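Local structure of porin (Pseudomonas aeruginosa, 3T24) at residues T172-G176 with G177-I181; Y199-T202 with D203-T207; Y265-G268 with Y269-F272; I340-L343 with T344-G347. The protein forms a beta-barrel channel across the bacterial outer membrane, probably for the uptake of small carboxylate-containing molecules. All coordinates share one frame; numbering follows the deposited sequence.

Interaction 1 (T172-G176 with G177-I181)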
loop_
_atom_site.group_PDB
_atom_site.type_symbol
_atom_site.label_atom_id
_atom_site.label_comp_id
_atom_site.label_asym_id
_atom_site.label_seq_id
_atom_site.Cartn_x
_atom_site.Cartn_y
_atom_site.Cartn_z
ATOM N N THR A 172 14.778 6.354 -0.182
ATOM C CA THR A 172 15.000 7.006 1.093
ATOM C C THR A 172 13.941 6.519 2.056
ATOM O O THR A 172 13.150 5.629 1.738
ATOM C CB THR A 172 14.951 8.565 1.027
ATOM O OG1 THR A 172 13.708 9.006 0.476
ATOM C CG2 THR A 172 16.089 9.144 0.194
ATOM N N ILE A 173 13.924 7.124 3.236
ATOM C CA ILE A 173 12.976 6.741 4.256
ATOM C C ILE A 173 11.877 7.794 4.328
ATOM O O ILE A 173 12.097 8.971 4.050
ATOM C CB ILE A 173 13.673 6.609 5.621
ATOM C CG1 ILE A 173 12.840 5.729 6.553
ATOM C CG2 ILE A 173 13.939 8.028 6.244
ATOM C CD1 ILE A 173 13.476 5.512 7.919
ATOM N N THR A 174 10.677 7.379 4.677
ATOM C CA THR A 174 9.632 8.360 4.926
ATOM C C THR A 174 9.998 9.199 6.148
ATOM O O THR A 174 10.273 8.659 7.217
ATOM C CB THR A 174 8.304 7.673 5.168
ATOM O OG1 THR A 174 8.064 6.736 4.105
ATOM C CG2 THR A 174 7.154 8.725 5.235
ATOM N N GLY A 175 10.012 10.517 5.995
ATOM C CA GLY A 175 10.374 11.381 7.106
ATOM C C GLY A 175 9.312 12.429 7.391
ATOM O O GLY A 175 8.214 12.375 6.842
ATOM N N GLY A 176 9.629 13.389 8.249
ATOM C CA GLY A 176 8.744 14.529 8.438
ATOM C C GLY A 176 7.702 14.332 9.525
ATOM O O GLY A 176 7.825 13.412 10.328
ATOM N N GLY A 177 6.688 15.203 9.544
ATOM C CA GLY A 177 5.684 15.222 10.594
ATOM C C GLY A 177 6.332 15.151 11.975
ATOM O O GLY A 177 7.346 15.774 12.229
ATOM N N LYS A 178 5.770 14.354 12.867
ATOM C CA LYS A 178 6.400 14.161 14.164
ATOM C C LYS A 178 6.951 12.735 14.299
ATOM O O LYS A 178 6.978 12.183 15.398
ATOM C CB LYS A 178 5.395 14.482 15.273
ATOM C CG LYS A 178 4.906 15.921 15.245
ATOM C CD LYS A 178 6.067 16.880 15.482
ATOM C CE LYS A 178 5.564 18.308 15.564
ATOM N NZ LYS A 178 6.650 19.235 15.890
ATOM N N ARG A 179 7.352 12.144 13.171
ATOM C CA ARG A 179 7.955 10.806 13.147
ATOM C C ARG A 179 9.283 10.871 13.859
ATOM O O ARG A 179 9.750 9.895 14.456
ATOM C CB ARG A 179 8.172 10.306 11.701
ATOM C CG ARG A 179 6.892 10.036 10.927
ATOM C CD ARG A 179 7.149 9.558 9.487
ATOM N NE ARG A 179 5.887 9.243 8.796
ATOM C CZ ARG A 179 5.262 10.120 8.026
ATOM N NH1 ARG A 179 5.790 11.318 7.854
ATOM N NH2 ARG A 179 4.135 9.812 7.424
ATOM N N GLN A 180 9.908 12.033 13.759
ATOM C CA GLN A 180 11.105 12.266 14.511
ATOM C C GLN A 180 12.253 11.341 14.013
ATOM O O GLN A 180 13.218 11.007 14.722
ATOM C CB GLN A 180 10.688 12.070 15.942
ATOM C CG GLN A 180 11.546 11.255 16.738
ATOM C CD GLN A 180 12.633 12.064 17.289
ATOM O OE1 GLN A 180 12.869 13.191 16.853
ATOM N NE2 GLN A 180 13.331 11.500 18.239
ATOM N N ILE A 181 12.132 10.942 12.750
ATOM C CA ILE A 181 13.191 10.208 12.077
ATOM C C ILE A 181 14.266 11.154 11.551
ATOM O O ILE A 181 14.001 12.102 10.823
ATOM C CB ILE A 181 12.647 9.369 10.936
ATOM C CG1 ILE A 181 11.830 8.210 11.510
ATOM C CG2 ILE A 181 13.784 8.889 10.068
ATOM C CD1 ILE A 181 10.935 7.569 10.523
HETATM O O HOH W 1 10.793 12.612 10.711
#

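Interaction 2 (Y199-T202 with D203-T207). With C8E ((hydroxyethyloxy)tri(ethyloxy)octane), chain L; C8E ((hydroxyethyloxy)tri(ethyloxy)octane), chain M.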
loop_
_atom_site.group_PDB
_atom_site.type_symbol
_atom_site.label_atom_id
_atom_site.label_comp_id
_atom_site.label_asym_id
_atom_site.label_seq_id
_atom_site.Cartn_x
_atom_site.Cartn_y
_atom_site.Cartn_z
ATOM N N TYR A 199 3.347 -19.181 6.948
ATOM C CA TYR A 199 2.941 -20.570 7.065
ATOM C C TYR A 199 1.477 -20.663 7.455
ATOM O O TYR A 199 1.055 -20.083 8.453
ATOM C CB TYR A 199 3.790 -21.276 8.121
ATOM C CG TYR A 199 3.542 -22.759 8.160
ATOM C CD1 TYR A 199 3.742 -23.542 7.029
ATOM C CD2 TYR A 199 3.113 -23.381 9.322
ATOM C CE1 TYR A 199 3.523 -24.907 7.054
ATOM C CE2 TYR A 199 2.895 -24.741 9.361
ATOM C CZ TYR A 199 3.094 -25.500 8.221
ATOM O OH TYR A 199 2.873 -26.856 8.251
ATOM N N LYS A 200 0.708 -21.400 6.665
ATOM C CA LYS A 200 -0.688 -21.652 6.974
ATOM C C LYS A 200 -0.773 -22.879 7.868
ATOM O O LYS A 200 -0.574 -24.005 7.418
ATOM C CB LYS A 200 -1.498 -21.842 5.687
ATOM C CG LYS A 200 -1.473 -20.612 4.777
ATOM C CD LYS A 200 -2.128 -20.862 3.414
ATOM C CE LYS A 200 -3.611 -20.521 3.418
ATOM N NZ LYS A 200 -4.400 -21.465 4.266
ATOM N N TRP A 201 -1.036 -22.650 9.147
ATOM C CA TRP A 201 -1.130 -23.731 10.116
ATOM C C TRP A 201 -2.406 -24.511 9.883
ATOM O O TRP A 201 -2.430 -25.734 9.990
ATOM C CB TRP A 201 -1.116 -23.168 11.536
ATOM C CG TRP A 201 0.126 -22.414 11.843
ATOM C CD1 TRP A 201 0.353 -21.088 11.628
ATOM C CD2 TRP A 201 1.327 -22.944 12.405
ATOM N NE1 TRP A 201 1.620 -20.756 12.032
ATOM C CE2 TRP A 201 2.241 -21.880 12.514
ATOM C CE3 TRP A 201 1.717 -24.216 12.836
ATOM C CZ2 TRP A 201 3.518 -22.044 13.031
ATOM C CZ3 TRP A 201 2.982 -24.378 13.355
ATOM C CH2 TRP A 201 3.872 -23.296 13.446
ATOM N N THR A 202 -3.476 -23.783 9.589
ATOM C CA THR A 202 -4.737 -24.387 9.190
ATOM C C THR A 202 -5.251 -23.469 8.113
ATOM O O THR A 202 -4.649 -22.426 7.865
ATOM C CB THR A 202 -5.766 -24.390 10.325
ATOM O OG1 THR A 202 -6.256 -23.055 10.522
ATOM C CG2 THR A 202 -5.151 -24.912 11.617
ATOM N N ASP A 203 -6.359 -23.833 7.478
ATOM C CA ASP A 203 -6.924 -22.965 6.456
ATOM C C ASP A 203 -7.527 -21.702 7.067
ATOM O O ASP A 203 -8.086 -20.873 6.355
ATOM C CB ASP A 203 -7.934 -23.706 5.559
ATOM C CG ASP A 203 -8.561 -24.911 6.240
ATOM O OD1 ASP A 203 -7.845 -25.907 6.475
ATOM O OD2 ASP A 203 -9.779 -24.874 6.518
ATOM N N ASN A 204 -7.385 -21.550 8.384
ATOM C CA ASN A 204 -7.899 -20.369 9.079
ATOM C C ASN A 204 -6.854 -19.549 9.841
ATOM O O ASN A 204 -7.132 -18.434 10.262
ATOM C CB ASN A 204 -9.022 -20.764 10.036
ATOM C CG ASN A 204 -10.357 -20.876 9.341
ATOM O OD1 ASN A 204 -10.758 -19.981 8.592
ATOM N ND2 ASN A 204 -11.050 -21.986 9.571
ATOM N N LEU A 205 -5.662 -20.106 10.022
ATOM C CA LEU A 205 -4.622 -19.468 10.819
ATOM C C LEU A 205 -3.262 -19.456 10.137
ATOM O O LEU A 205 -2.660 -20.500 9.900
ATOM C CB LEU A 205 -4.472 -20.175 12.167
ATOM C CG LEU A 205 -3.278 -19.705 13.001
ATOM C CD1 LEU A 205 -3.531 -18.296 13.518
ATOM C CD2 LEU A 205 -3.011 -20.667 14.152
ATOM N N SER A 206 -2.751 -18.269 9.845
ATOM C CA SER A 206 -1.387 -18.204 9.356
ATOM C C SER A 206 -0.571 -17.237 10.173
ATOM O O SER A 206 -1.102 -16.298 10.761
ATOM C CB SER A 206 -1.348 -17.843 7.873
ATOM O OG SER A 206 -2.103 -16.674 7.633
ATOM N N THR A 207 0.729 -17.485 10.223
ATOM C CA THR A 207 1.647 -16.529 10.813
ATOM C C THR A 207 2.730 -16.216 9.798
ATOM O O THR A 207 2.976 -16.996 8.866
ATOM C CB THR A 207 2.277 -17.057 12.112
ATOM O OG1 THR A 207 3.221 -18.100 11.818
ATOM C CG2 THR A 207 1.200 -17.589 13.029
HETATM C C6 C8E L . 4.059 -20.115 16.013
HETATM C C7 C8E L . 2.879 -20.562 16.872
HETATM C C8 C8E L . 1.910 -21.369 16.020
HETATM O O9 C8E L . 1.563 -22.570 16.675
HETATM C C10 C8E L . 0.208 -22.541 17.060
HETATM C C11 C8E L . -0.564 -23.355 16.026
HETATM O O12 C8E L . -1.841 -23.704 16.528
HETATM C C13 C8E L . -2.818 -23.794 15.510
HETATM C C14 C8E L . -4.186 -23.971 16.158
HETATM O O15 C8E L . -4.794 -22.730 16.443
HETATM C C16 C8E L . -6.147 -22.801 16.054
HETATM C C17 C8E L . -6.185 -23.184 14.577
HETATM O O18 C8E L . -7.503 -23.555 14.232
HETATM C C19 C8E L . -8.323 -22.411 14.214
HETATM C C20 C8E L . -9.168 -22.333 12.942
HETATM O O21 C8E L . -10.487 -21.922 13.274
HETATM C C1 C8E M . 3.786 -15.149 15.651
HETATM C C2 C8E M . 4.914 -15.114 14.619
HETATM C C3 C8E M . 5.402 -16.524 14.297
HETATM C C4 C8E M . 6.604 -16.473 13.354
HETATM C C5 C8E M . 7.602 -17.608 13.603
HETATM C C6 C8E M . 8.395 -17.960 12.344
HETATM C C7 C8E M . 7.756 -19.073 11.511
HETATM C C8 C8E M . 6.355 -18.744 11.003
HETATM O O9 C8E M . 6.520 -18.269 9.687
HETATM C C10 C8E M . 7.140 -19.250 8.891
HETATM C C11 C8E M . 8.310 -18.688 8.087
HETATM O O12 C8E M . 9.382 -18.413 8.970
#

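Interaction 3 (Y265-G268 with Y269-F272)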
loop_
_atom_site.group_PDB
_atom_site.type_symbol
_atom_site.label_atom_id
_atom_site.label_comp_id
_atom_site.label_asym_id
_atom_site.label_seq_id
_atom_site.Cartn_x
_atom_site.Cartn_y
_atom_site.Cartn_z
ATOM N N TYR A 265 -15.379 -8.138 12.241
ATOM C CA TYR A 265 -16.488 -9.065 12.321
ATOM C C TYR A 265 -17.389 -8.862 11.114
ATOM O O TYR A 265 -17.932 -7.776 10.919
ATOM C CB TYR A 265 -17.266 -8.822 13.614
ATOM C CG TYR A 265 -18.549 -9.603 13.706
ATOM C CD1 TYR A 265 -18.531 -10.978 13.877
ATOM C CD2 TYR A 265 -19.781 -8.966 13.625
ATOM C CE1 TYR A 265 -19.700 -11.705 13.965
ATOM C CE2 TYR A 265 -20.960 -9.685 13.710
ATOM C CZ TYR A 265 -20.913 -11.057 13.881
ATOM O OH TYR A 265 -22.078 -11.789 13.969
ATOM N N SER A 266 -17.545 -9.900 10.300
ATOM C CA SER A 266 -18.319 -9.768 9.076
ATOM C C SER A 266 -19.642 -10.503 9.200
ATOM O O SER A 266 -19.673 -11.671 9.589
ATOM C CB SER A 266 -17.540 -10.331 7.879
ATOM O OG SER A 266 -16.164 -9.982 7.926
ATOM N N LEU A 267 -20.737 -9.826 8.865
ATOM C CA LEU A 267 -22.025 -10.505 8.804
ATOM C C LEU A 267 -22.869 -10.052 7.612
ATOM O O LEU A 267 -23.228 -8.881 7.487
ATOM C CB LEU A 267 -22.779 -10.405 10.139
ATOM C CG LEU A 267 -23.694 -9.241 10.516
ATOM C CD1 LEU A 267 -25.058 -9.394 9.861
ATOM C CD2 LEU A 267 -23.853 -9.194 12.028
ATOM N N GLY A 268 -23.172 -11.005 6.735
ATOM C CA GLY A 268 -23.881 -10.711 5.505
ATOM C C GLY A 268 -23.066 -9.774 4.639
ATOM O O GLY A 268 -21.921 -10.072 4.281
ATOM N N TYR A 269 -23.650 -8.631 4.309
ATOM C CA TYR A 269 -22.962 -7.643 3.493
ATOM C C TYR A 269 -22.431 -6.469 4.331
ATOM O O TYR A 269 -22.034 -5.432 3.797
ATOM C CB TYR A 269 -23.874 -7.175 2.360
ATOM C CG TYR A 269 -24.110 -8.249 1.319
ATOM C CD1 TYR A 269 -23.246 -8.394 0.233
ATOM C CD2 TYR A 269 -25.184 -9.126 1.422
ATOM C CE1 TYR A 269 -23.453 -9.377 -0.721
ATOM C CE2 TYR A 269 -25.398 -10.116 0.469
ATOM C CZ TYR A 269 -24.527 -10.236 -0.599
ATOM O OH TYR A 269 -24.729 -11.209 -1.551
ATOM N N HIS A 270 -22.425 -6.650 5.647
ATOM C CA HIS A 270 -21.861 -5.660 6.553
ATOM C C HIS A 270 -20.546 -6.187 7.077
ATOM O O HIS A 270 -20.351 -7.401 7.184
ATOM C CB HIS A 270 -22.768 -5.421 7.759
ATOM C CG HIS A 270 -24.190 -5.127 7.410
ATOM N ND1 HIS A 270 -24.732 -3.855 7.490
ATOM C CD2 HIS A 270 -25.199 -5.932 7.001
ATOM C CE1 HIS A 270 -26.000 -3.896 7.139
ATOM N NE2 HIS A 270 -26.311 -5.147 6.835
ATOM N N ALA A 271 -19.654 -5.262 7.416
ATOM C CA ALA A 271 -18.435 -5.578 8.142
ATOM C C ALA A 271 -18.191 -4.445 9.114
ATOM O O ALA A 271 -18.274 -3.272 8.737
ATOM C CB ALA A 271 -17.248 -5.733 7.180
ATOM N N PHE A 272 -17.923 -4.783 10.371
ATOM C CA PHE A 272 -17.626 -3.774 11.376
ATOM C C PHE A 272 -16.229 -4.050 11.891
ATOM O O PHE A 272 -15.943 -5.147 12.368
ATOM C CB PHE A 272 -18.618 -3.841 12.535
ATOM C CG PHE A 272 -20.058 -3.905 12.111
ATOM C CD1 PHE A 272 -20.864 -2.776 12.165
ATOM C CD2 PHE A 272 -20.625 -5.108 11.691
ATOM C CE1 PHE A 272 -22.207 -2.841 11.792
ATOM C CE2 PHE A 272 -21.964 -5.179 11.318
ATOM C CZ PHE A 272 -22.753 -4.044 11.367
#

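Interaction 4 (I340-L343 with T344-G347)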
loop_
_atom_site.group_PDB
_atom_site.type_symbol
_atom_site.label_atom_id
_atom_site.label_comp_id
_atom_site.label_asym_id
_atom_site.label_seq_id
_atom_site.Cartn_x
_atom_site.Cartn_y
_atom_site.Cartn_z
ATOM N N ILE A 340 1.085 11.924 20.965
ATOM C CA ILE A 340 2.149 12.274 20.051
ATOM C C ILE A 340 3.166 13.152 20.731
ATOM O O ILE A 340 2.824 14.175 21.299
ATOM C CB ILE A 340 1.630 12.989 18.777
ATOM C CG1 ILE A 340 0.786 12.023 17.936
ATOM C CG2 ILE A 340 2.814 13.503 17.943
ATOM C CD1 ILE A 340 -0.200 12.718 17.044
ATOM N N ASP A 341 4.423 12.738 20.673
ATOM C CA ASP A 341 5.501 13.580 21.122
ATOM C C ASP A 341 5.731 14.707 20.099
ATOM O O ASP A 341 6.016 14.457 18.917
ATOM C CB ASP A 341 6.768 12.749 21.323
ATOM C CG ASP A 341 7.917 13.567 21.882
ATOM O OD1 ASP A 341 7.776 14.807 21.926
ATOM O OD2 ASP A 341 8.957 12.977 22.257
ATOM N N LEU A 342 5.609 15.946 20.564
ATOM C CA LEU A 342 5.714 17.100 19.684
ATOM C C LEU A 342 7.155 17.507 19.461
ATOM O O LEU A 342 7.431 18.367 18.615
ATOM C CB LEU A 342 4.897 18.285 20.210
ATOM C CG LEU A 342 3.376 18.120 20.300
ATOM C CD1 LEU A 342 2.785 19.319 21.044
ATOM C CD2 LEU A 342 2.715 17.955 18.934
ATOM N N LEU A 343 8.070 16.912 20.225
ATOM C CA LEU A 343 9.494 16.942 19.855
ATOM C C LEU A 343 10.201 18.251 20.223
ATOM O O LEU A 343 11.299 18.244 20.772
ATOM C CB LEU A 343 9.641 16.683 18.337
ATOM C CG LEU A 343 9.918 15.263 17.792
ATOM C CD1 LEU A 343 9.361 14.144 18.653
ATOM C CD2 LEU A 343 9.456 15.122 16.336
ATOM N N THR A 344 9.586 19.377 19.900
ATOM C CA THR A 344 10.231 20.664 20.140
ATOM C C THR A 344 9.429 21.529 21.091
ATOM O O THR A 344 9.783 22.671 21.355
ATOM C CB THR A 344 10.398 21.457 18.841
ATOM O OG1 THR A 344 9.119 21.588 18.197
ATOM C CG2 THR A 344 11.372 20.743 17.924
ATOM N N THR A 345 8.332 20.980 21.580
ATOM C CA THR A 345 7.474 21.682 22.512
ATOM C C THR A 345 6.799 20.620 23.348
ATOM O O THR A 345 6.598 19.480 22.890
ATOM C CB THR A 345 6.393 22.513 21.797
ATOM O OG1 THR A 345 5.804 23.414 22.728
ATOM C CG2 THR A 345 5.290 21.631 21.272
ATOM N N SER A 346 6.478 21.004 24.574
ATOM C CA SER A 346 5.794 20.165 25.545
ATOM C C SER A 346 4.334 20.059 25.184
ATOM O O SER A 346 3.784 20.921 24.484
ATOM C CB SER A 346 5.892 20.811 26.944
ATOM O OG SER A 346 7.082 20.410 27.601
ATOM N N GLY A 347 3.688 19.027 25.703
ATOM C CA GLY A 347 2.269 18.878 25.449
ATOM C C GLY A 347 2.021 17.693 24.542
ATOM O O GLY A 347 2.938 17.153 23.910
HETATM O O HOH W 2 5.505 17.241 23.131
#

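Interaction 1 (T172-G176 with G177-I181)
The guanidinium of Arg179 carries the Thr174 methyl on one of its faces: CG2 sits 3.6 Å above the plane, over its centre. Gly175 O approaches obliquely, 2.8 Å from Arg179 NH1, while Arg179 NH2 is held by a salt bridge to Asp303. The Thr174 methyl stands trans to its own backbone N, which turns it over the arginine and leaves OG1 to bond to Tyr287 O. Arginine suits this place because its straight arm, extended from CG to NE, reaches back beside Thr174 and Gly175 while its charged end meets Asp303. Nearer the backbone, Arg179 N donates to Gly176 O (3.1 Å, 156° at the hydrogen), in the carbonyl plane. One water lies between the two limbs of the turn, 3.1 Å from Gly176 O, and accepts from Ile181 N at 3.0 Å. Further back, Ile173 and Ile181 meet tip to tip, their CG2 methyls 3.9 Å apart. The backbone angles of Gly176 would press a CB against the preceding carbonyl, and the positive phi of Gly177, at the first corner, favours glycine. The arrangement is a type II' beta turn from Gly176 to Arg179, in the long, probably extracellular loop between strands 150-161 and 192-200 of this porin.

Interaction 2 (Y199-T202 with D203-T207)
Trp201 and Thr207 make the tight part of this hairpin end. The indole NE1 donates to Thr207 OG1 (3.1 Å, 169° at the hydrogen), with the oxygen almost in the ring plane. Thr207 presents OG1 there because chi1 of 71° sets it between backbone N and carbonyl carbon. Both faces of the indole are covered: Tyr199 CD2 stands 3.5 Å above the centre of one, the tyrosine coming edge first, and C8 of a detergent lies 3.4 Å above the other, toward the rim. A flat, amphipathic tryptophan fits such a place, offering carbon to the detergent and one N-H to the protein. Beside it the buried Leu205 packs CD2 against C13 of the same detergent, 3.4 Å away, as expected of a lipid-facing leucine. The backbone is also firm here, with Tyr199 N to Thr207 O at 2.9 Å and Trp201 N to Leu205 O at 2.8 Å.

Toward the turn the grip slackens. Thr202 N to Leu205 O and Leu205 N to Thr202 O are both weak bonds. Lys200 and Asp203 are exposed: CG of Lys200 merely lies 4.2 Å from CB of Ser206, and Lys200 NZ stays 6.0 Å from Asp203 OD1, too far for a salt bridge. Because Trp201 and Thr202 both face Leu205, the strand carries a classic beta bulge, here at the short turn of a membrane-barrel hairpin.

Interaction 3 (Y265-G268 with Y269-F272)
A tight beta hairpin brings Tyr265-Leu267 back against His270-Phe272, closed by a type II' turn from Leu267 to His270. The two strand axes come within 4.8 Å of each other and run 164° apart, nearly antiparallel. Four backbone bonds join them: Tyr265 and Phe272 exchange one pair, Leu267 and His270 the other, each with N and O 3.0 Å apart. Gly268 takes the first corner with a phi of 62°, a positive value that favours glycine, and Tyr269 takes the second.

Tyr265, Leu267, His270 and Phe272 share one face of the hairpin. There the Leu267 branch point, CG, reaches the edge of the phenyl ring, 4.5 Å from Phe272 CE2. Tyr265 CD2 lies 4.4 Å from Phe272 CD2, a loose, oblique approach of two rings at the surface, where Phe272 may face lipid. The imidazole turns its edge to the turn carbonyl, with His270 CD2 3.6 Å from Leu267 O; chi1 of -51° keeps the ring beside its own backbone N. Small side chains, Ser266 and Ala271, pair on the other face, where their CA atoms approach to 4.3 Å.

The hairpin closes one end of the barrel wall between two neighbouring strands: Ser266 bonds through its backbone to Ser236 of strand 235-248, and Ala271 to Asp317 of strand 310-319. From the latter, Tyr316 OH also bonds His270 ND1; the Tyr316 ring meets that of Phe272, and the Tyr318 ring that of His270.

Interaction 4 (I340-L343 with T344-G347)
One water is gripped by three backbone groups of Leu342, Thr345 and Gly347: it accepts from Leu342 N at 2.9 Å and donates to Thr345 O and, at 2.7 Å, to Gly347 O. It thereby joins the two limbs of the loop that follows strand 328-341, where the chain leaves the strand through an Asx turn. In that turn Asp341 OD1 takes the N-H of Leu343 at 2.7 Å, met from above the carboxylate plane. Aspartate is apt here, since its short side chain returns to the backbone two residues on while its other oxygen, OD2, forms a salt bridge with Lys307.

The next bend is a classic gamma turn centred on Leu343, whose phi is 80°. Thr344 N donates to Leu342 O across 2.7 Å, and the donor comes in almost at right angles to the C=O, at 96°, as the tight gamma turn requires.

Beyond these bends the side chains of Leu342 and Thr345 lie alongside each other, pointing the same way. The threonine methyl stands between backbone N and carbonyl carbon, which puts CG2 against the leucine, 3.4 Å from Leu342 CD1. Leucine provides the buried apolar side of the loop, and threonine gives it a methyl while remaining at the surface. Glycine fits position 347, where the backbone angles would jam a CB against the preceding carbonyl. The same leucine methyl, Leu342 CD1, ends 3.6 Å from Gly347 O.

In the fold
The four contacts lie toward opposite ends of the barrel. Interactions 1 and 4, with centres 15 Å apart, touch in the loops that are probably extracellular: Lys178 NZ lies 3.0 Å from Leu342 O, a probable hydrogen bond, and Gln180 CB packs 3.3 Å from Leu343 CD2. Thus the loop between strands 150-161 and 192-200 is tied to the loop after strand 328-341. Interactions 2 and 3 are short hairpin ends, probably periplasmic, 22 Å apart between centres and about 11 Å between nearest atoms. Interaction 2 is the one in direct contact with detergent; the side chain of Tyr265 in interaction 3 is about 14 Å from a bound detergent molecule. Between the two ends, interactions 1 and 2 are 34 Å apart between centres, and 2 and 4 are 42 Å apart.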